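Local atomic coordinates of luciferase-like monooxygenase (Streptomyces bottropensis, PDB entry 7BIP), a protein that probably acts as a luciferase-like monooxygenase in the biosynthesis of the aromatic polyketide rishirilide, and binds calcium in the crystal. Residues 123-128 with 150-155; 79-84 with 119-124; 323-328 with 337-342. All blocks are in the same frame, centred on the assembly; numbering follows the deposited sequence.

Interaction 1: residues 123-128 with 150-155; sequences MDESRA and GTFHRF
The ring of F152 has A128 CB in plane at its edge, while the methyl CG2 of its own neighbour T151 lies 3.6 Å above one face, nearer the rim than the centre. The phenyl comes from the connection of a beta hairpin, strands 146-149 and 154-158, and reaches the first turn of helix 126-142, a surface contact on a TIM-barrel fold. Its CE2 and CZ corner does the touching: F152 CE2 lies 3.9 Å from A128 CB and 3.6 Å from A128 C. With CG anti to the carbonyl carbon (chi1 -52°), the ring is carried out to the helix start, where E125 CB stands 4.1 Å from F152 CZ. No hydrogen bond crosses between the segments. E125 is the N-cap residue, and its side chain bends at chi2 so that the carboxylate end leads away from the ring. R129 and E132 of the same helix also touch F152, and E132 accepts a hydrogen bond from T151 OG1, tying the hairpin to the helix. A type I turn from M123 to S126 leads into the helix. Its M123 O is gripped twice from one face of the carbonyl plane, by the backbone N of S126 and by S126 OG, which lies 2.9 Å from M123 O.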
loop_
_atom_site.group_PDB
_atom_site.type_symbol
_atom_site.label_atom_id
_atom_site.label_comp_id
_atom_site.label_asym_id
_atom_site.label_seq_id
_atom_site.Cartn_x
_atom_site.Cartn_y
_atom_site.Cartn_z
ATOM N N MET A 123 20.903 15.361 2.246
ATOM C CA MET A 123 20.398 15.836 3.528
ATOM C C MET A 123 20.283 17.355 3.562
ATOM O O MET A 123 19.472 17.886 4.330
ATOM C CB MET A 123 21.307 15.355 4.658
ATOM C CG MET A 123 21.257 13.855 4.862
ATOM S SD MET A 123 22.133 13.327 6.340
ATOM C CE MET A 123 22.384 11.596 5.977
ATOM N N ASP A 124 21.045 18.053 2.714
ATOM C CA ASP A 124 21.149 19.509 2.783
ATOM C C ASP A 124 19.788 20.201 2.717
ATOM O O ASP A 124 19.517 21.119 3.496
ATOM C CB ASP A 124 22.057 20.021 1.662
ATOM C CG ASP A 124 23.523 19.679 1.888
ATOM O OD1 ASP A 124 23.812 18.777 2.705
ATOM O OD2 ASP A 124 24.387 20.319 1.247
ATOM N N GLU A 125 18.929 19.805 1.779
ATOM C CA GLU A 125 17.618 20.437 1.673
ATOM C C GLU A 125 16.498 19.524 2.141
ATOM O O GLU A 125 15.348 19.730 1.749
ATOM C CB GLU A 125 17.334 20.885 0.238
ATOM C CG GLU A 125 17.594 22.345 -0.037
ATOM C CD GLU A 125 19.016 22.695 0.287
ATOM O OE1 GLU A 125 19.271 23.403 1.318
ATOM O OE2 GLU A 125 19.911 22.221 -0.452
ATOM N N SER A 126 16.807 18.490 2.925
ATOM C CA SER A 126 15.751 17.576 3.349
ATOM C C SER A 126 14.667 18.299 4.145
ATOM O O SER A 126 13.493 17.925 4.064
ATOM C CB SER A 126 16.335 16.416 4.159
ATOM O OG SER A 126 16.945 16.905 5.337
ATOM N N ARG A 127 15.022 19.352 4.889
ATOM C CA ARG A 127 13.999 20.092 5.629
ATOM C C ARG A 127 13.008 20.765 4.686
ATOM O O ARG A 127 11.794 20.745 4.922
ATOM C CB ARG A 127 14.626 21.142 6.544
ATOM C CG ARG A 127 13.611 21.716 7.533
ATOM C CD ARG A 127 13.196 23.133 7.155
ATOM N NE ARG A 127 14.336 23.938 6.705
ATOM C CZ ARG A 127 14.303 24.801 5.689
ATOM N NH1 ARG A 127 15.392 25.478 5.366
ATOM N NH2 ARG A 127 13.185 24.989 4.995
ATOM N N ALA A 128 13.509 21.387 3.614
ATOM C CA ALA A 128 12.599 21.977 2.636
ATOM C C ALA A 128 11.782 20.904 1.928
ATOM O O ALA A 128 10.587 21.092 1.683
ATOM C CB ALA A 128 13.369 22.826 1.622
ATOM N N GLY A 150 6.327 23.839 -6.762
ATOM C CA GLY A 150 7.237 23.558 -5.676
ATOM C C GLY A 150 8.696 23.581 -6.081
ATOM O O GLY A 150 9.062 23.507 -7.257
ATOM N N THR A 151 9.532 23.669 -5.045
ATOM C CA THR A 151 10.976 23.591 -5.223
ATOM C C THR A 151 11.368 22.250 -5.829
ATOM O O THR A 151 12.296 22.176 -6.644
ATOM C CB THR A 151 11.669 23.811 -3.868
ATOM O OG1 THR A 151 11.311 25.103 -3.342
ATOM C CG2 THR A 151 13.206 23.758 -4.011
ATOM N N PHE A 152 10.638 21.194 -5.489
ATOM C CA PHE A 152 11.003 19.845 -5.885
ATOM C C PHE A 152 10.035 19.217 -6.866
ATOM O O PHE A 152 10.462 18.407 -7.686
ATOM C CB PHE A 152 11.156 18.972 -4.635
ATOM C CG PHE A 152 12.068 19.591 -3.635
ATOM C CD1 PHE A 152 13.443 19.613 -3.865
ATOM C CD2 PHE A 152 11.565 20.262 -2.528
ATOM C CE1 PHE A 152 14.308 20.241 -2.977
ATOM C CE2 PHE A 152 12.424 20.908 -1.638
ATOM C CZ PHE A 152 13.795 20.896 -1.860
ATOM N N HIS A 153 8.759 19.593 -6.839
ATOM C CA HIS A 153 7.794 19.074 -7.801
ATOM C C HIS A 153 6.884 20.200 -8.255
ATOM O O HIS A 153 6.504 21.051 -7.450
ATOM C CB HIS A 153 6.963 17.942 -7.187
ATOM C CG HIS A 153 7.793 16.852 -6.588
ATOM N ND1 HIS A 153 8.006 16.730 -5.231
ATOM C CD2 HIS A 153 8.499 15.854 -7.172
ATOM C CE1 HIS A 153 8.792 15.693 -5.004
ATOM N NE2 HIS A 153 9.101 15.142 -6.163
ATOM N N ARG A 154 6.555 20.215 -9.549
ATOM C CA ARG A 154 5.643 21.205 -10.107
ATOM C C ARG A 154 4.546 20.493 -10.882
ATOM O O ARG A 154 4.834 19.672 -11.761
ATOM C CB ARG A 154 6.371 22.186 -11.019
ATOM C CG ARG A 154 7.461 22.959 -10.297
ATOM C CD ARG A 154 8.119 23.966 -11.228
ATOM N NE ARG A 154 9.248 23.361 -11.929
ATOM C CZ ARG A 154 9.500 23.525 -13.221
ATOM N NH1 ARG A 154 8.706 24.281 -13.963
ATOM N NH2 ARG A 154 10.550 22.931 -13.767
ATOM N N PHE A 155 3.295 20.805 -10.566
ATOM C CA PHE A 155 2.201 20.124 -11.243
ATOM C C PHE A 155 0.939 20.950 -11.063
ATOM O O PHE A 155 0.861 21.811 -10.184
ATOM C CB PHE A 155 2.002 18.697 -10.706
ATOM C CG PHE A 155 1.868 18.609 -9.200
ATOM C CD1 PHE A 155 0.677 18.928 -8.562
ATOM C CD2 PHE A 155 2.937 18.167 -8.424
ATOM C CE1 PHE A 155 0.566 18.838 -7.172
ATOM C CE2 PHE A 155 2.835 18.077 -7.052
ATOM C CZ PHE A 155 1.642 18.416 -6.420
#

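Interaction 2: residues 79-84 with 119-124; sequences LPVFTH and FEISMD
Two phenyl rings, F82 and F119, lie nearly flat on one another in an offset (parallel-displaced) stack, although the two side chains arrive from directions roughly perpendicular to each other. The centroids are 4.8 Å apart and the planes differ by 19°. This joins two loops of the TIM barrel: residues 79-84, between strand 72-78 and helix 85-98, and residues 119-124, where helix 113-119 ends in a Schellman motif with E120 at positive phi. The offset puts F119 CD2 over the rim of the F82 ring, 3.8 Å from F82 CD1, while F82 CB sits over the centre of the F119 ring. F119 CB also leans on the F82 CD1-CE1 side, so the start of the side chain packs as well as its ring.

The opposite face of F82 is filled from within its own segment. V81 holds CG1 between its backbone N and carbonyl carbon (chi1 68°), which places that methyl 3.5 Å above the centre of the ring. F82 is thus sandwiched between V81 CG1 and F119, with I121 CB at its edge near the ring plane, 4.4 Å from F82 CE1. F116 adds an edge-to-face ring contact to F82, and Y46 does the same for F119. H84 of the second subunit also meets F119 edge-to-face, so this apolar cluster reaches the dimer interface, where E120 forms a salt bridge with R154 of that subunit.

Next to I121, S122 OG accepts from D124 N at 3.0 Å in an ST turn. The other methyl of V81 closes the apolar contact, with V81 CG2 3.8 Å from I121 CG2, the two branches running antiparallel as they pass.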
loop_
_atom_site.group_PDB
_atom_site.type_symbol
_atom_site.label_atom_id
_atom_site.label_comp_id
_atom_site.label_asym_id
_atom_site.label_seq_id
_atom_site.Cartn_x
_atom_site.Cartn_y
_atom_site.Cartn_z
ATOM N N LEU A 79 7.672 9.193 5.151
ATOM C CA LEU A 79 8.836 10.043 4.899
ATOM C C LEU A 79 8.651 10.797 3.587
ATOM O O LEU A 79 9.022 10.296 2.515
ATOM C CB LEU A 79 10.124 9.211 4.876
ATOM C CG LEU A 79 10.407 8.372 6.132
ATOM C CD1 LEU A 79 11.685 7.552 5.934
ATOM C CD2 LEU A 79 10.533 9.259 7.368
ATOM N N PRO A 80 8.097 12.010 3.611
ATOM C CA PRO A 80 7.840 12.712 2.344
ATOM C C PRO A 80 9.083 12.922 1.498
ATOM O O PRO A 80 8.959 13.020 0.268
ATOM C CB PRO A 80 7.222 14.049 2.791
ATOM C CG PRO A 80 7.428 14.130 4.263
ATOM C CD PRO A 80 7.565 12.742 4.773
ATOM N N VAL A 81 10.278 12.944 2.105
ATOM C CA VAL A 81 11.504 13.182 1.345
ATOM C C VAL A 81 11.732 12.109 0.284
ATOM O O VAL A 81 12.389 12.368 -0.735
ATOM C CB VAL A 81 12.708 13.310 2.308
ATOM C CG1 VAL A 81 13.027 11.986 3.008
ATOM C CG2 VAL A 81 13.936 13.846 1.585
ATOM N N PHE A 82 11.186 10.905 0.474
ATOM C CA PHE A 82 11.515 9.789 -0.405
ATOM C C PHE A 82 10.374 9.407 -1.326
ATOM O O PHE A 82 10.417 8.342 -1.947
ATOM C CB PHE A 82 11.940 8.563 0.407
ATOM C CG PHE A 82 13.218 8.760 1.146
ATOM C CD1 PHE A 82 14.252 9.481 0.574
ATOM C CD2 PHE A 82 13.379 8.248 2.422
ATOM C CE1 PHE A 82 15.436 9.680 1.267
ATOM C CE2 PHE A 82 14.562 8.436 3.113
ATOM C CZ PHE A 82 15.584 9.164 2.537
ATOM N N THR A 83 9.346 10.231 -1.422
ATOM C CA THR A 83 8.261 9.901 -2.312
ATOM C C THR A 83 7.873 11.166 -3.063
ATOM O O THR A 83 8.501 12.221 -2.923
ATOM C CB THR A 83 7.103 9.264 -1.536
ATOM O OG1 THR A 83 6.086 8.820 -2.445
ATOM C CG2 THR A 83 6.514 10.247 -0.523
ATOM N N HIS A 84 6.873 11.037 -3.902
ATOM C CA HIS A 84 6.263 12.144 -4.611
ATOM C C HIS A 84 4.928 12.479 -3.961
ATOM O O HIS A 84 4.147 11.568 -3.659
ATOM C CB HIS A 84 6.036 11.754 -6.071
ATOM C CG HIS A 84 5.732 12.907 -6.971
ATOM N ND1 HIS A 84 4.573 13.645 -6.875
ATOM C CD2 HIS A 84 6.429 13.428 -8.010
ATOM C CE1 HIS A 84 4.581 14.591 -7.797
ATOM N NE2 HIS A 84 5.686 14.472 -8.508
ATOM N N PHE A 119 18.522 6.737 -2.304
ATOM C CA PHE A 119 17.560 7.494 -3.093
ATOM C C PHE A 119 18.190 8.706 -3.765
ATOM O O PHE A 119 17.495 9.423 -4.493
ATOM C CB PHE A 119 16.376 7.912 -2.216
ATOM C CG PHE A 119 15.403 6.797 -1.943
ATOM C CD1 PHE A 119 14.473 6.432 -2.896
ATOM C CD2 PHE A 119 15.409 6.121 -0.724
ATOM C CE1 PHE A 119 13.565 5.411 -2.653
ATOM C CE2 PHE A 119 14.496 5.098 -0.467
ATOM C CZ PHE A 119 13.578 4.742 -1.439
ATOM N N GLU A 120 19.495 8.912 -3.575
ATOM C CA GLU A 120 20.237 9.998 -4.213
ATOM C C GLU A 120 19.618 11.349 -3.875
ATOM O O GLU A 120 19.437 12.215 -4.737
ATOM C CB GLU A 120 20.329 9.794 -5.731
ATOM C CG GLU A 120 21.065 8.507 -6.114
ATOM C CD GLU A 120 21.089 8.286 -7.615
ATOM O OE1 GLU A 120 22.075 8.707 -8.266
ATOM O OE2 GLU A 120 20.121 7.703 -8.148
ATOM N N ILE A 121 19.279 11.524 -2.601
ATOM C CA ILE A 121 18.740 12.773 -2.090
ATOM C C ILE A 121 19.715 13.325 -1.063
ATOM O O ILE A 121 20.240 12.583 -0.225
ATOM C CB ILE A 121 17.340 12.575 -1.472
ATOM C CG1 ILE A 121 16.350 12.104 -2.543
ATOM C CG2 ILE A 121 16.883 13.848 -0.746
ATOM C CD1 ILE A 121 16.151 13.086 -3.663
ATOM N N SER A 122 19.970 14.624 -1.133
ATOM C CA SER A 122 20.874 15.241 -0.178
ATOM C C SER A 122 20.169 15.520 1.145
ATOM O O SER A 122 18.986 15.870 1.175
ATOM C CB SER A 122 21.420 16.544 -0.749
ATOM O OG SER A 122 22.281 17.155 0.188
ATOM N N MET A 123 20.903 15.361 2.246
ATOM C CA MET A 123 20.398 15.836 3.528
ATOM C C MET A 123 20.283 17.355 3.562
ATOM O O MET A 123 19.472 17.886 4.330
ATOM C CB MET A 123 21.307 15.355 4.658
ATOM C CG MET A 123 21.257 13.855 4.862
ATOM S SD MET A 123 22.133 13.327 6.340
ATOM C CE MET A 123 22.384 11.596 5.977
ATOM N N ASP A 124 21.045 18.053 2.714
ATOM C CA ASP A 124 21.149 19.509 2.783
ATOM C C ASP A 124 19.788 20.201 2.717
ATOM O O ASP A 124 19.517 21.119 3.496
ATOM C CB ASP A 124 22.057 20.021 1.662
ATOM C CG ASP A 124 23.523 19.679 1.888
ATOM O OD1 ASP A 124 23.812 18.777 2.705
ATOM O OD2 ASP A 124 24.387 20.319 1.247
#

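Interaction 3: residues 323-328 with 337-342; sequences LQVISG and RTMRLF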
loop_
_atom_site.group_PDB
_atom_site.type_symbol
_atom_site.label_atom_id
_atom_site.label_comp_id
_atom_site.label_asym_id
_atom_site.label_seq_id
_atom_site.Cartn_x
_atom_site.Cartn_y
_atom_site.Cartn_z
ATOM N N LEU A 323 2.374 1.952 22.205
ATOM C CA LEU A 323 3.158 0.949 22.921
ATOM C C LEU A 323 3.862 0.060 21.901
ATOM O O LEU A 323 3.212 -0.689 21.171
ATOM C CB LEU A 323 2.247 0.130 23.833
ATOM C CG LEU A 323 1.360 0.952 24.772
ATOM C CD1 LEU A 323 0.205 0.093 25.260
ATOM C CD2 LEU A 323 2.180 1.501 25.951
ATOM N N GLN A 324 5.185 0.155 21.841
ATOM C CA GLN A 324 5.958 -0.629 20.883
ATOM C C GLN A 324 6.175 -2.034 21.450
ATOM O O GLN A 324 6.969 -2.212 22.383
ATOM C CB GLN A 324 7.279 0.079 20.592
ATOM C CG GLN A 324 8.246 -0.772 19.805
ATOM C CD GLN A 324 7.616 -1.265 18.534
ATOM O OE1 GLN A 324 6.957 -0.505 17.827
ATOM N NE2 GLN A 324 7.792 -2.541 18.239
ATOM N N VAL A 325 5.495 -3.044 20.889
ATOM C CA VAL A 325 5.356 -4.343 21.558
ATOM C C VAL A 325 6.104 -5.473 20.863
ATOM O O VAL A 325 6.065 -6.605 21.361
ATOM C CB VAL A 325 3.874 -4.735 21.737
ATOM C CG1 VAL A 325 3.160 -3.781 22.710
ATOM C CG2 VAL A 325 3.147 -4.763 20.399
ATOM N N ILE A 326 6.804 -5.217 19.761
ATOM C CA ILE A 326 7.549 -6.275 19.085
ATOM C C ILE A 326 9.023 -5.906 19.023
ATOM O O ILE A 326 9.394 -4.729 19.080
ATOM C CB ILE A 326 6.996 -6.558 17.669
ATOM C CG1 ILE A 326 7.133 -5.316 16.788
ATOM C CG2 ILE A 326 5.545 -7.005 17.758
ATOM C CD1 ILE A 326 6.796 -5.539 15.341
ATOM N N SER A 327 9.870 -6.929 18.925
ATOM C CA SER A 327 11.307 -6.697 18.785
ATOM C C SER A 327 12.071 -7.992 18.562
ATOM O O SER A 327 12.006 -8.912 19.384
ATOM C CB SER A 327 11.888 -5.982 20.008
ATOM O OG SER A 327 13.268 -5.706 19.795
ATOM N N GLY A 328 12.812 -8.057 17.460
ATOM C CA GLY A 328 13.679 -9.192 17.225
ATOM C C GLY A 328 12.882 -10.466 17.088
ATOM O O GLY A 328 11.816 -10.502 16.463
ATOM N N ARG A 337 0.828 -11.270 25.221
ATOM C CA ARG A 337 0.697 -11.194 26.677
ATOM C C ARG A 337 0.801 -9.754 27.157
ATOM O O ARG A 337 0.012 -9.318 28.006
ATOM C CB ARG A 337 1.762 -12.059 27.358
ATOM C CG ARG A 337 1.784 -11.886 28.881
ATOM C CD ARG A 337 2.767 -12.854 29.544
ATOM N NE ARG A 337 4.142 -12.523 29.223
ATOM C CZ ARG A 337 5.192 -13.169 29.716
ATOM N NH1 ARG A 337 5.005 -14.202 30.545
ATOM N NH2 ARG A 337 6.413 -12.798 29.371
ATOM N N THR A 338 1.765 -8.998 26.616
ATOM C CA THR A 338 1.894 -7.588 26.962
ATOM C C THR A 338 0.593 -6.854 26.695
ATOM O O THR A 338 0.109 -6.091 27.539
ATOM C CB THR A 338 3.031 -6.946 26.158
ATOM O OG1 THR A 338 4.292 -7.447 26.612
ATOM C CG2 THR A 338 3.019 -5.420 26.313
ATOM N N MET A 339 -0.000 -7.085 25.518
ATOM C CA MET A 339 -1.227 -6.377 25.181
ATOM C C MET A 339 -2.378 -6.815 26.076
ATOM O O MET A 339 -3.167 -5.976 26.525
ATOM C CB MET A 339 -1.563 -6.585 23.707
ATOM C CG MET A 339 -0.589 -5.873 22.781
ATOM S SD MET A 339 -0.907 -6.327 21.074
ATOM C CE MET A 339 -2.540 -5.644 20.830
ATOM N N ARG A 340 -2.484 -8.120 26.355
ATOM C CA ARG A 340 -3.573 -8.606 27.200
ATOM C C ARG A 340 -3.455 -8.076 28.625
ATOM O O ARG A 340 -4.464 -7.694 29.231
ATOM C CB ARG A 340 -3.605 -10.134 27.191
ATOM C CG ARG A 340 -4.059 -10.705 25.856
ATOM C CD ARG A 340 -4.511 -12.154 25.949
ATOM N NE ARG A 340 -5.061 -12.604 24.671
ATOM C CZ ARG A 340 -4.389 -13.330 23.784
ATOM N NH1 ARG A 340 -3.140 -13.704 24.040
ATOM N NH2 ARG A 340 -4.966 -13.689 22.643
ATOM N N LEU A 341 -2.237 -8.027 29.176
ATOM C CA LEU A 341 -2.075 -7.505 30.529
ATOM C C LEU A 341 -2.374 -6.012 30.577
ATOM O O LEU A 341 -2.998 -5.526 31.526
ATOM C CB LEU A 341 -0.659 -7.789 31.038
ATOM C CG LEU A 341 -0.356 -9.238 31.429
ATOM C CD1 LEU A 341 1.146 -9.408 31.721
ATOM C CD2 LEU A 341 -1.194 -9.689 32.624
ATOM N N PHE A 342 -1.940 -5.270 29.556
ATOM C CA PHE A 342 -2.234 -3.847 29.517
ATOM C C PHE A 342 -3.733 -3.614 29.428
ATOM O O PHE A 342 -4.274 -2.743 30.112
ATOM C CB PHE A 342 -1.519 -3.187 28.333
ATOM C CG PHE A 342 -1.391 -1.698 28.459
ATOM C CD1 PHE A 342 -0.200 -1.124 28.883
ATOM C CD2 PHE A 342 -2.463 -0.863 28.167
ATOM C CE1 PHE A 342 -0.083 0.251 29.011
ATOM C CE2 PHE A 342 -2.337 0.515 28.293
ATOM C CZ PHE A 342 -1.153 1.063 28.720
HETATM O O HOH W 1 5.847 -6.640 24.360
#
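V325 and T338 bring the backbones closest, their CA atoms 7.2 Å apart, where the chain has just left strand 320-324 and faces a middle turn of helix 332-345. The strand belongs to the parallel barrel and the helix packs on its outside, in the manner of a TIM barrel. No direct hydrogen bond links the segments. Instead, one water bridges them: it donates to V325 O and lies 2.9 Å from T338 OG1. L236 N donates to that hydroxyl, while E334 O and the water both lie where they could take its one proton. V325 O is also bonded to S335 OG, so the bridge is one link in a wider polar network.

The direct side-chain contacts are apolar. L323 sets its methyl CD1 squarely over the face of the F342 ring, 3.7 Å from the centroid and only 6° off the ring normal, a CH-pi contact. F342 has CG anti to the backbone N (chi1 -161°), which swings the ring back toward the strand to receive that methyl. L323 CD2 touches more toward the rim, 4.0 Å from F342 CE1. One turn earlier on the helix, V325 CG1 meets T338 CG2 at 4.0 Å, and the same V325 CG1 stands 4.3 Å from M339 CG, so it is met by two successive helix residues.

Around this layer, strand 320-324 runs between strands 2-6 and 228-236, parallel to both. C234 of strand 228-236 touches both L323 and T338, F3 of strand 2-6 meets the F342 ring, and helix 18-35 packs beside helix 332-345 through L28 and A32 against M339.

How the interactions relate
Interactions 1 and 2 are neighbours, their centres 8 Å apart; they share M123 and D124, and H153 CD2 lies 3.3 Å from H84 CD2 where they touch. Interaction 1 is a surface contact on the hairpin and helix 126-142, resting on one corner of a single ring; interaction 2 is buried and larger, with stacked rings between loops. Both reach the second subunit. Interaction 3 lies on the opposite side of the chain's centre, about 32 Å from interaction 2 between centres, and touches no other chain. It joins a barrel strand to an outer helix, with a methyl over a ring and a bridging water. None of the three has a direct hydrogen bond across its segments.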